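UTP-glucose-1-phosphate uridylyltransferase 2 (Trypanosoma brucei, PDB 3GUE) probably catalyses the reaction of UTP with alpha-D-glucose 1-phosphate to give UDP-glucose and diphosphate. Local coordinates at residues 99-110 with 381-391. Sequence-based numbering, arbitrary orientation.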
loop_
_atom_site.group_PDB
_atom_site.type_symbol
_atom_site.label_atom_id
_atom_site.label_comp_id
_atom_site.label_asym_id
_atom_site.label_seq_id
_atom_site.Cartn_x
_atom_site.Cartn_y
_atom_site.Cartn_z
ATOM N N LEU A 99 14.124 0.767 1.125
ATOM C CA LEU A 99 14.641 0.559 -0.237
ATOM C C LEU A 99 15.139 1.868 -0.892
ATOM O O LEU A 99 14.490 2.902 -0.772
ATOM C CB LEU A 99 13.591 -0.114 -1.115
ATOM C CG LEU A 99 13.717 -1.622 -1.375
ATOM C CD1 LEU A 99 13.918 -2.412 -0.090
ATOM C CD2 LEU A 99 12.470 -2.102 -2.142
ATOM N N GLN A 100 16.282 1.802 -1.579
ATOM C CA GLN A 100 16.813 2.976 -2.284
ATOM C C GLN A 100 15.914 3.277 -3.476
ATOM O O GLN A 100 15.459 2.357 -4.185
ATOM C CB GLN A 100 18.280 2.792 -2.750
ATOM C CG GLN A 100 19.352 2.716 -1.624
ATOM C CD GLN A 100 20.841 2.710 -2.115
ATOM O OE1 GLN A 100 21.255 1.888 -2.961
ATOM N NE2 GLN A 100 21.653 3.614 -1.541
ATOM N N VAL A 101 15.679 4.568 -3.706
ATOM C CA VAL A 101 14.756 5.041 -4.746
ATOM C C VAL A 101 15.491 5.874 -5.826
ATOM O O VAL A 101 15.508 5.486 -6.986
ATOM C CB VAL A 101 13.530 5.744 -4.092
ATOM C CG1 VAL A 101 12.687 6.465 -5.100
ATOM C CG2 VAL A 101 12.652 4.712 -3.426
ATOM N N LYS A 102 16.133 6.969 -5.413
ATOM C CA LYS A 102 16.945 7.828 -6.282
ATOM C C LYS A 102 18.059 8.430 -5.435
ATOM O O LYS A 102 17.849 8.707 -4.265
ATOM C CB LYS A 102 16.106 8.970 -6.862
ATOM C CG LYS A 102 15.013 8.546 -7.845
ATOM C CD LYS A 102 14.660 9.631 -8.817
ATOM C CE LYS A 102 13.788 9.090 -9.914
ATOM N NZ LYS A 102 12.512 8.643 -9.318
ATOM N N ASN A 103 19.235 8.642 -6.015
ATOM C CA ASN A 103 20.306 9.405 -5.359
ATOM C C ASN A 103 20.826 8.867 -4.006
ATOM O O ASN A 103 21.357 9.639 -3.180
ATOM C CB ASN A 103 19.856 10.871 -5.185
ATOM C CG ASN A 103 19.244 11.458 -6.454
ATOM O OD1 ASN A 103 18.111 11.957 -6.434
ATOM N ND2 ASN A 103 19.991 11.398 -7.567
ATOM N N GLY A 104 20.672 7.570 -3.758
ATOM C CA GLY A 104 20.919 7.031 -2.411
ATOM C C GLY A 104 19.862 7.435 -1.388
ATOM O O GLY A 104 20.029 7.226 -0.188
ATOM N N GLN A 105 18.766 8.012 -1.862
ATOM C CA GLN A 105 17.606 8.324 -1.009
ATOM C C GLN A 105 16.594 7.174 -1.042
ATOM O O GLN A 105 16.242 6.674 -2.108
ATOM C CB GLN A 105 16.935 9.655 -1.429
ATOM C CG GLN A 105 17.900 10.869 -1.542
ATOM C CD GLN A 105 18.501 11.272 -0.212
ATOM O OE1 GLN A 105 19.489 10.692 0.243
ATOM N NE2 GLN A 105 17.923 12.293 0.414
ATOM N N THR A 106 16.184 6.726 0.135
ATOM C CA THR A 106 15.172 5.663 0.276
ATOM C C THR A 106 13.783 6.301 0.204
ATOM O O THR A 106 13.675 7.533 0.094
ATOM C CB THR A 106 15.278 4.937 1.625
ATOM O OG1 THR A 106 15.059 5.883 2.671
ATOM C CG2 THR A 106 16.686 4.244 1.824
ATOM N N PHE A 107 12.740 5.473 0.324
ATOM C CA PHE A 107 11.344 5.945 0.338
ATOM C C PHE A 107 11.223 6.830 1.596
ATOM O O PHE A 107 10.555 7.858 1.577
ATOM C CB PHE A 107 10.332 4.782 0.438
ATOM C CG PHE A 107 10.044 4.041 -0.878
ATOM C CD1 PHE A 107 9.001 4.441 -1.713
ATOM C CD2 PHE A 107 10.791 2.920 -1.244
ATOM C CE1 PHE A 107 8.730 3.756 -2.910
ATOM C CE2 PHE A 107 10.526 2.224 -2.435
ATOM C CZ PHE A 107 9.498 2.640 -3.267
ATOM N N LEU A 108 11.925 6.443 2.672
ATOM C CA LEU A 108 11.771 7.106 3.966
ATOM C C LEU A 108 12.480 8.457 4.016
ATOM O O LEU A 108 12.010 9.378 4.689
ATOM C CB LEU A 108 12.185 6.174 5.131
ATOM C CG LEU A 108 11.799 6.547 6.575
ATOM C CD1 LEU A 108 10.324 7.005 6.754
ATOM C CD2 LEU A 108 12.120 5.367 7.475
ATOM N N ASP A 109 13.616 8.560 3.322
ATOM C CA ASP A 109 14.263 9.842 3.011
ATOM C C ASP A 109 13.270 10.799 2.385
ATOM O O ASP A 109 13.042 11.883 2.924
ATOM C CB ASP A 109 15.439 9.652 2.045
ATOM C CG ASP A 109 16.659 9.127 2.725
ATOM O OD1 ASP A 109 17.098 9.770 3.718
ATOM O OD2 ASP A 109 17.157 8.067 2.273
ATOM N N PHE A 110 12.685 10.399 1.250
ATOM C CA PHE A 110 11.644 11.206 0.571
ATOM C C PHE A 110 10.442 11.612 1.442
ATOM O O PHE A 110 10.040 12.771 1.404
ATOM C CB PHE A 110 11.228 10.590 -0.771
ATOM C CG PHE A 110 12.254 10.783 -1.852
ATOM C CD1 PHE A 110 12.508 12.056 -2.355
ATOM C CD2 PHE A 110 12.980 9.693 -2.362
ATOM C CE1 PHE A 110 13.479 12.266 -3.356
ATOM C CE2 PHE A 110 13.936 9.880 -3.353
ATOM C CZ PHE A 110 14.189 11.171 -3.865
ATOM N N LEU A 381 9.149 -0.745 -8.980
ATOM C CA LEU A 381 10.420 -0.217 -8.449
ATOM C C LEU A 381 11.363 0.212 -9.548
ATOM O O LEU A 381 12.015 1.246 -9.424
ATOM C CB LEU A 381 11.119 -1.247 -7.578
ATOM C CG LEU A 381 12.430 -0.774 -6.935
ATOM C CD1 LEU A 381 12.141 0.424 -6.009
ATOM C CD2 LEU A 381 13.070 -1.968 -6.188
ATOM N N LEU A 382 11.469 -0.629 -10.584
ATOM C CA LEU A 382 12.175 -0.296 -11.808
ATOM C C LEU A 382 11.706 1.036 -12.404
ATOM O O LEU A 382 12.554 1.873 -12.807
ATOM C CB LEU A 382 12.015 -1.421 -12.857
ATOM C CG LEU A 382 12.491 -1.189 -14.302
ATOM C CD1 LEU A 382 13.970 -0.776 -14.323
ATOM C CD2 LEU A 382 12.268 -2.466 -15.157
ATOM N N ALA A 383 10.379 1.222 -12.477
ATOM C CA ALA A 383 9.814 2.436 -13.089
ATOM C C ALA A 383 10.141 3.655 -12.219
ATOM O O ALA A 383 10.565 4.691 -12.745
ATOM C CB ALA A 383 8.293 2.325 -13.322
ATOM N N LEU A 384 10.041 3.483 -10.898
ATOM C CA LEU A 384 10.308 4.580 -9.973
ATOM C C LEU A 384 11.759 5.039 -10.006
ATOM O O LEU A 384 12.048 6.266 -10.020
ATOM C CB LEU A 384 9.925 4.204 -8.547
ATOM C CG LEU A 384 9.755 5.400 -7.595
ATOM C CD1 LEU A 384 8.637 6.337 -8.072
ATOM C CD2 LEU A 384 9.421 4.898 -6.229
ATOM N N ARG A 385 12.656 4.055 -10.057
ATOM C CA ARG A 385 14.096 4.289 -10.028
ATOM C C ARG A 385 14.538 4.922 -11.342
ATOM O O ARG A 385 15.505 5.677 -11.369
ATOM C CB ARG A 385 14.854 2.992 -9.759
ATOM C CG ARG A 385 14.882 2.586 -8.297
ATOM C CD ARG A 385 15.727 1.351 -8.052
ATOM N NE ARG A 385 15.797 1.078 -6.625
ATOM C CZ ARG A 385 16.431 0.047 -6.077
ATOM N NH1 ARG A 385 17.060 -0.842 -6.843
ATOM N NH2 ARG A 385 16.430 -0.084 -4.755
ATOM N N SER A 386 13.787 4.651 -12.416
ATOM C CA SER A 386 14.085 5.219 -13.728
ATOM C C SER A 386 13.612 6.681 -13.899
ATOM O O SER A 386 12.778 7.177 -13.136
ATOM C CB SER A 386 13.427 4.375 -14.816
ATOM O OG SER A 386 12.090 4.793 -14.947
ATOM N N ASP A 387 14.099 7.301 -14.978
ATOM C CA ASP A 387 13.804 8.697 -15.348
ATOM C C ASP A 387 12.311 8.899 -15.772
ATOM O O ASP A 387 11.890 10.004 -16.138
ATOM C CB ASP A 387 14.795 9.192 -16.438
ATOM C CG ASP A 387 14.640 8.467 -17.788
ATOM O OD1 ASP A 387 13.789 7.605 -17.886
ATOM O OD2 ASP A 387 15.349 8.785 -18.784
ATOM N N ALA A 388 11.533 7.827 -15.733
ATOM C CA ALA A 388 10.084 7.937 -15.902
ATOM C C ALA A 388 9.458 8.744 -14.766
ATOM O O ALA A 388 8.396 9.349 -14.946
ATOM C CB ALA A 388 9.436 6.541 -15.973
ATOM N N TYR A 389 10.108 8.711 -13.602
ATOM C CA TYR A 389 9.635 9.425 -12.417
ATOM C C TYR A 389 10.629 10.489 -12.029
ATOM O O TYR A 389 11.809 10.298 -12.198
ATOM C CB TYR A 389 9.340 8.463 -11.261
ATOM C CG TYR A 389 8.013 7.742 -11.444
ATOM C CD1 TYR A 389 6.832 8.244 -10.881
ATOM C CD2 TYR A 389 7.930 6.568 -12.202
ATOM C CE1 TYR A 389 5.606 7.593 -11.071
ATOM C CE2 TYR A 389 6.707 5.916 -12.390
ATOM C CZ TYR A 389 5.560 6.420 -11.827
ATOM O OH TYR A 389 4.339 5.750 -12.007
ATOM N N GLN A 390 10.130 11.615 -11.530
ATOM C CA GLN A 390 10.958 12.780 -11.312
ATOM C C GLN A 390 10.676 13.325 -9.939
ATOM O O GLN A 390 9.562 13.237 -9.464
ATOM C CB GLN A 390 10.628 13.889 -12.346
ATOM C CG GLN A 390 10.687 13.449 -13.807
ATOM C CD GLN A 390 10.396 14.556 -14.795
ATOM O OE1 GLN A 390 9.904 15.626 -14.440
ATOM N NE2 GLN A 390 10.724 14.306 -16.058
ATOM N N VAL A 391 11.684 13.942 -9.337
ATOM C CA VAL A 391 11.541 14.637 -8.066
ATOM C C VAL A 391 11.056 16.085 -8.263
ATOM O O VAL A 391 11.607 16.836 -9.047
ATOM C CB VAL A 391 12.849 14.546 -7.238
ATOM C CG1 VAL A 391 12.693 15.192 -5.859
ATOM C CG2 VAL A 391 13.241 13.085 -7.102
#
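Arg385 and Lys102 reach across in opposite senses, each spending its charged end on a backbone carbonyl of the other segment, a clear case of cationic side chains tying a hairpin to the end of a helix. The Arg385 chain, extended from CG to NE, lays its guanidinium side-on to Gln100 O, the oxygen lying close to the guanidinium plane, off its NE/NH2 side, 2.8 Å from NE and 2.7 Å from NH2. Two bent bonds (139° and 141° at hydrogen) converge on this oxygen and restrain the group's rotation, and Leu381 CD2 covers one of its faces. In return, Lys102 bends at its last torsion (chi4 64°) and brings NZ almost head-on to the carbonyl of Leu384 O, in the last turn of helix 378-385; the nominal 2.5 Å is doubtful, being shorter than such a bond normally is.

Alongside these polar links, Leu384 CD2 touches both Val101 CG1 (3.8 Å) and Phe107 CE1 (3.6 Å), while Val391 CG2 meets Phe110 CE1. Leu397 of strand 397-399, the antiparallel partner of strand 389-391, touches Val101, Leu384 and Phe110. Further out, a classic beta bulge sets Val101 and Lys102 against Gln105, and a Thr106-Asp109 capping box starts helix 107-122. The whole is a bulged beta hairpin leading into a capped helix, docked on a helix C-terminus within the GT-A-like catalytic domain.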